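Local coordinates for putative uncharacterized protein (Pseudomonas phage 201phi2-1, PDB 3R4V) that is a phage tubulin-like protein of uncharacterized function that holds guanosine-5'-diphosphate in a pocket, at residues A[183-194]-A[228-239]. Residues are numbered along the deposited sequence; the frame is centred on the assembly and turned at random.
Sequences HGRLDVHDVANW and SQLSLYLDPSKE
Leu230 lies over one face of the Trp194 indole: its CB stands 4.0 Å from the centroid of the five-membered ring, nearly on the ring normal, a CH-pi contact, while its CD1 rests on the same ring system. At the edge, in plane, lie the backbone N of Gln229 and Val191 O. In this tubulin-like C-terminal domain, helix 188-195 and the loop before it pack against strand 228-233 and the turn that follows; a large flat side chain covers the strand and still offers a polar edge. That edge gives weak bonds from Trp194 NE1 to Ser228 O and to Phe267 O on the adjoining strand.

Further along, where long charged chains suit the more exposed end, the Arg185 guanidinium grips the Glu239 carboxylate end-on, NH2 reaching OE2 at 3.1 Å and NH1 reaching OE1 at 3.2 Å, both from the syn side but tilted out of the carboxylate plane, the two groups being turned 37° apart. A water bonded to Arg185 NH1 and Glu239 OE1 braces this salt bridge. Between the two ends, branched aliphatic Leu186, Leu230 and Leu232 suit an apolar layer also touched by Leu178 of helix 161-178: Leu230 CD2 touches Leu186 CD1 at 3.6 Å, and Leu232 CD2 approaches the His183 ring obliquely. His183 NE2 bonds to Leu177 O, satisfying this nitrogen of the buried ring.

Small enough to fit beside the indole, Ser228 turns OG anti to its own N (chi1 -175°) and donates to a lone pair of Trp194 O at 2.7 Å.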
loop_
_atom_site.group_PDB
_atom_site.type_symbol
_atom_site.label_atom_id
_atom_site.label_comp_id
_atom_site.label_asym_id
_atom_site.label_seq_id
_atom_site.Cartn_x
_atom_site.Cartn_y
_atom_site.Cartn_z
ATOM N N HIS A 183 5.506 -22.990 8.597
ATOM C CA HIS A 183 6.278 -22.736 9.811
ATOM C C HIS A 183 5.710 -23.464 11.024
ATOM O O HIS A 183 4.494 -23.554 11.195
ATOM C CB HIS A 183 6.338 -21.237 10.091
ATOM C CG HIS A 183 6.664 -20.422 8.884
ATOM N ND1 HIS A 183 7.739 -20.706 8.067
ATOM C CD2 HIS A 183 6.049 -19.345 8.344
ATOM C CE1 HIS A 183 7.773 -19.830 7.077
ATOM N NE2 HIS A 183 6.758 -18.996 7.221
ATOM N N GLY A 184 6.594 -23.978 11.870
ATOM C CA GLY A 184 6.158 -24.617 13.094
ATOM C C GLY A 184 5.452 -23.628 14.001
ATOM O O GLY A 184 5.866 -22.470 14.106
ATOM N N ARG A 185 4.378 -24.087 14.645
ATOM C CA ARG A 185 3.644 -23.293 15.633
ATOM C C ARG A 185 2.738 -22.208 15.047
ATOM O O ARG A 185 1.940 -21.616 15.767
ATOM C CB ARG A 185 4.607 -22.688 16.660
ATOM C CG ARG A 185 5.246 -23.733 17.565
ATOM C CD ARG A 185 6.547 -23.255 18.179
ATOM N NE ARG A 185 6.374 -22.081 19.026
ATOM C CZ ARG A 185 7.367 -21.492 19.685
ATOM N NH1 ARG A 185 8.602 -21.977 19.595
ATOM N NH2 ARG A 185 7.124 -20.423 20.434
ATOM N N LEU A 186 2.844 -21.954 13.746
ATOM C CA LEU A 186 2.115 -20.835 13.145
ATOM C C LEU A 186 0.955 -21.273 12.247
ATOM O O LEU A 186 1.151 -21.912 11.207
ATOM C CB LEU A 186 3.067 -19.918 12.376
ATOM C CG LEU A 186 2.486 -18.554 12.013
ATOM C CD1 LEU A 186 2.321 -17.700 13.267
ATOM C CD2 LEU A 186 3.364 -17.851 10.994
ATOM N N ASP A 187 -0.241 -20.861 12.658
ATOM C CA ASP A 187 -1.516 -21.228 12.061
ATOM C C ASP A 187 -1.994 -20.168 11.069
ATOM O O ASP A 187 -1.511 -19.033 11.076
ATOM C CB ASP A 187 -2.543 -21.304 13.192
ATOM C CG ASP A 187 -3.512 -22.433 13.027
ATOM O OD1 ASP A 187 -3.918 -22.704 11.879
ATOM O OD2 ASP A 187 -3.872 -23.049 14.053
ATOM N N VAL A 188 -2.960 -20.523 10.224
ATOM C CA VAL A 188 -3.646 -19.511 9.432
ATOM C C VAL A 188 -4.433 -18.600 10.368
ATOM O O VAL A 188 -4.582 -17.401 10.115
ATOM C CB VAL A 188 -4.613 -20.120 8.404
ATOM C CG1 VAL A 188 -5.436 -19.019 7.752
ATOM C CG2 VAL A 188 -3.854 -20.894 7.352
ATOM N N HIS A 189 -4.934 -19.178 11.455
ATOM C CA HIS A 189 -5.686 -18.411 12.435
ATOM C C HIS A 189 -4.787 -17.471 13.229
ATOM O O HIS A 189 -5.216 -16.390 13.630
ATOM C CB HIS A 189 -6.465 -19.344 13.359
ATOM C CG HIS A 189 -7.435 -20.223 12.633
ATOM N ND1 HIS A 189 -7.233 -21.576 12.467
ATOM C CD2 HIS A 189 -8.598 -19.935 12.003
ATOM C CE1 HIS A 189 -8.240 -22.087 11.781
ATOM N NE2 HIS A 189 -9.082 -21.112 11.486
ATOM N N ASP A 190 -3.538 -17.876 13.442
ATOM C CA ASP A 190 -2.570 -17.022 14.116
ATOM C C ASP A 190 -2.316 -15.767 13.286
ATOM O O ASP A 190 -2.323 -14.660 13.810
ATOM C CB ASP A 190 -1.256 -17.767 14.350
ATOM C CG ASP A 190 -1.398 -18.904 15.345
ATOM O OD1 ASP A 190 -2.253 -18.807 16.252
ATOM O OD2 ASP A 190 -0.649 -19.897 15.223
ATOM N N VAL A 191 -2.103 -15.950 11.987
ATOM C CA VAL A 191 -1.904 -14.817 11.085
ATOM C C VAL A 191 -3.137 -13.919 11.049
ATOM O O VAL A 191 -3.015 -12.695 11.151
ATOM C CB VAL A 191 -1.536 -15.277 9.661
ATOM C CG1 VAL A 191 -1.548 -14.099 8.688
ATOM C CG2 VAL A 191 -0.172 -15.971 9.670
ATOM N N ALA A 192 -4.319 -14.522 10.936
ATOM C CA ALA A 192 -5.565 -13.750 10.889
ATOM C C ALA A 192 -5.709 -12.887 12.133
ATOM O O ALA A 192 -6.015 -11.698 12.044
ATOM C CB ALA A 192 -6.785 -14.672 10.727
ATOM N N ASN A 193 -5.469 -13.475 13.300
ATOM C CA ASN A 193 -5.628 -12.729 14.544
ATOM C C ASN A 193 -4.519 -11.723 14.834
ATOM O O ASN A 193 -4.681 -10.854 15.696
ATOM C CB ASN A 193 -5.843 -13.670 15.719
ATOM C CG ASN A 193 -7.215 -14.307 15.687
ATOM O OD1 ASN A 193 -8.233 -13.612 15.587
ATOM N ND2 ASN A 193 -7.252 -15.628 15.729
ATOM N N TRP A 194 -3.402 -11.846 14.120
ATOM C CA TRP A 194 -2.347 -10.852 14.180
ATOM C C TRP A 194 -2.789 -9.584 13.472
ATOM O O TRP A 194 -2.677 -8.492 14.020
ATOM C CB TRP A 194 -1.064 -11.393 13.531
ATOM C CG TRP A 194 -0.045 -10.361 13.134
ATOM C CD1 TRP A 194 0.678 -9.554 13.963
ATOM C CD2 TRP A 194 0.381 -10.055 11.801
ATOM N NE1 TRP A 194 1.531 -8.755 13.222
ATOM C CE2 TRP A 194 1.363 -9.045 11.892
ATOM C CE3 TRP A 194 0.020 -10.532 10.537
ATOM C CZ2 TRP A 194 1.988 -8.502 10.767
ATOM C CZ3 TRP A 194 0.644 -9.997 9.416
ATOM C CH2 TRP A 194 1.615 -8.994 9.538
ATOM N N SER A 228 0.582 -5.373 17.744
ATOM C CA SER A 228 0.450 -6.783 17.399
ATOM C C SER A 228 1.705 -7.242 16.663
ATOM O O SER A 228 2.122 -6.616 15.693
ATOM C CB SER A 228 -0.802 -6.964 16.525
ATOM O OG SER A 228 -1.068 -8.315 16.234
ATOM N N GLN A 229 2.285 -8.352 17.103
ATOM C CA GLN A 229 3.639 -8.711 16.699
ATOM C C GLN A 229 3.675 -10.167 16.257
ATOM O O GLN A 229 3.103 -11.027 16.920
ATOM C CB GLN A 229 4.522 -8.551 17.931
ATOM C CG GLN A 229 5.998 -8.336 17.723
ATOM C CD GLN A 229 6.624 -7.805 19.000
ATOM O OE1 GLN A 229 6.499 -6.620 19.319
ATOM N NE2 GLN A 229 7.253 -8.694 19.768
ATOM N N LEU A 230 4.346 -10.443 15.145
ATOM C CA LEU A 230 4.592 -11.822 14.723
ATOM C C LEU A 230 6.086 -11.971 14.452
ATOM O O LEU A 230 6.650 -11.180 13.705
ATOM C CB LEU A 230 3.796 -12.119 13.458
ATOM C CG LEU A 230 3.074 -13.455 13.354
ATOM C CD1 LEU A 230 1.884 -13.340 12.422
ATOM C CD2 LEU A 230 4.040 -14.527 12.873
ATOM N N SER A 231 6.728 -12.964 15.072
ATOM C CA SER A 231 8.161 -13.193 14.879
ATOM C C SER A 231 8.435 -14.562 14.264
ATOM O O SER A 231 7.848 -15.557 14.683
ATOM C CB SER A 231 8.911 -13.073 16.212
ATOM O OG SER A 231 8.845 -11.741 16.703
ATOM N N LEU A 232 9.313 -14.600 13.260
ATOM C CA LEU A 232 9.782 -15.861 12.696
ATOM C C LEU A 232 11.242 -16.081 13.064
ATOM O O LEU A 232 12.053 -15.166 12.958
ATOM C CB LEU A 232 9.640 -15.862 11.176
ATOM C CG LEU A 232 8.205 -15.753 10.641
ATOM C CD1 LEU A 232 8.205 -15.745 9.122
ATOM C CD2 LEU A 232 7.351 -16.896 11.183
ATOM N N TYR A 233 11.577 -17.295 13.489
ATOM C CA TYR A 233 12.954 -17.619 13.836
ATOM C C TYR A 233 13.398 -18.892 13.134
ATOM O O TYR A 233 12.672 -19.882 13.120
ATOM C CB TYR A 233 13.100 -17.837 15.345
ATOM C CG TYR A 233 12.912 -16.617 16.225
ATOM C CD1 TYR A 233 13.960 -15.737 16.454
ATOM C CD2 TYR A 233 11.698 -16.365 16.847
ATOM C CE1 TYR A 233 13.806 -14.634 17.273
ATOM C CE2 TYR A 233 11.529 -15.263 17.676
ATOM C CZ TYR A 233 12.590 -14.399 17.880
ATOM O OH TYR A 233 12.441 -13.300 18.691
ATOM N N LEU A 234 14.603 -18.874 12.576
ATOM C CA LEU A 234 15.204 -20.085 12.021
ATOM C C LEU A 234 15.887 -20.886 13.128
ATOM O O LEU A 234 15.809 -22.112 13.161
ATOM C CB LEU A 234 16.211 -19.733 10.927
ATOM C CG LEU A 234 16.928 -20.896 10.237
ATOM C CD1 LEU A 234 15.933 -21.918 9.721
ATOM C CD2 LEU A 234 17.785 -20.369 9.098
ATOM N N ASP A 235 16.555 -20.174 14.032
ATOM C CA ASP A 235 17.205 -20.786 15.184
ATOM C C ASP A 235 16.284 -20.595 16.376
ATOM O O ASP A 235 16.195 -19.493 16.921
ATOM C CB ASP A 235 18.553 -20.104 15.444
ATOM C CG ASP A 235 19.357 -20.769 16.551
ATOM O OD1 ASP A 235 18.790 -21.567 17.332
ATOM O OD2 ASP A 235 20.567 -20.476 16.649
ATOM N N PRO A 236 15.581 -21.664 16.787
ATOM C CA PRO A 236 14.612 -21.512 17.880
ATOM C C PRO A 236 15.279 -21.159 19.208
ATOM O O PRO A 236 14.589 -20.760 20.148
ATOM C CB PRO A 236 13.942 -22.890 17.956
ATOM C CG PRO A 236 14.919 -23.830 17.316
ATOM C CD PRO A 236 15.600 -23.034 16.243
ATOM N N SER A 237 16.601 -21.292 19.283
ATOM C CA SER A 237 17.323 -20.919 20.493
ATOM C C SER A 237 17.348 -19.403 20.691
ATOM O O SER A 237 17.585 -18.919 21.796
ATOM C CB SER A 237 18.754 -21.477 20.473
ATOM O OG SER A 237 19.636 -20.620 19.769
ATOM N N LYS A 238 17.090 -18.657 19.621
ATOM C CA LYS A 238 17.172 -17.198 19.667
ATOM C C LYS A 238 15.840 -16.517 20.006
ATOM O O LYS A 238 15.752 -15.288 20.047
ATOM C CB LYS A 238 17.724 -16.654 18.344
ATOM C CG LYS A 238 19.176 -17.034 18.073
ATOM C CD LYS A 238 19.646 -16.523 16.718
ATOM C CE LYS A 238 19.569 -15.004 16.635
ATOM N NZ LYS A 238 19.861 -14.491 15.263
ATOM N N GLU A 239 14.802 -17.309 20.249
ATOM C CA GLU A 239 13.493 -16.742 20.542
ATOM C C GLU A 239 13.503 -15.981 21.862
ATOM O O GLU A 239 13.808 -16.545 22.904
ATOM C CB GLU A 239 12.420 -17.830 20.581
ATOM C CG GLU A 239 11.049 -17.317 21.005
ATOM C CD GLU A 239 10.014 -18.419 21.099
ATOM O OE1 GLU A 239 10.311 -19.551 20.662
ATOM O OE2 GLU A 239 8.903 -18.153 21.607
HETATM O O HOH W 1 11.447 -21.895 20.130
#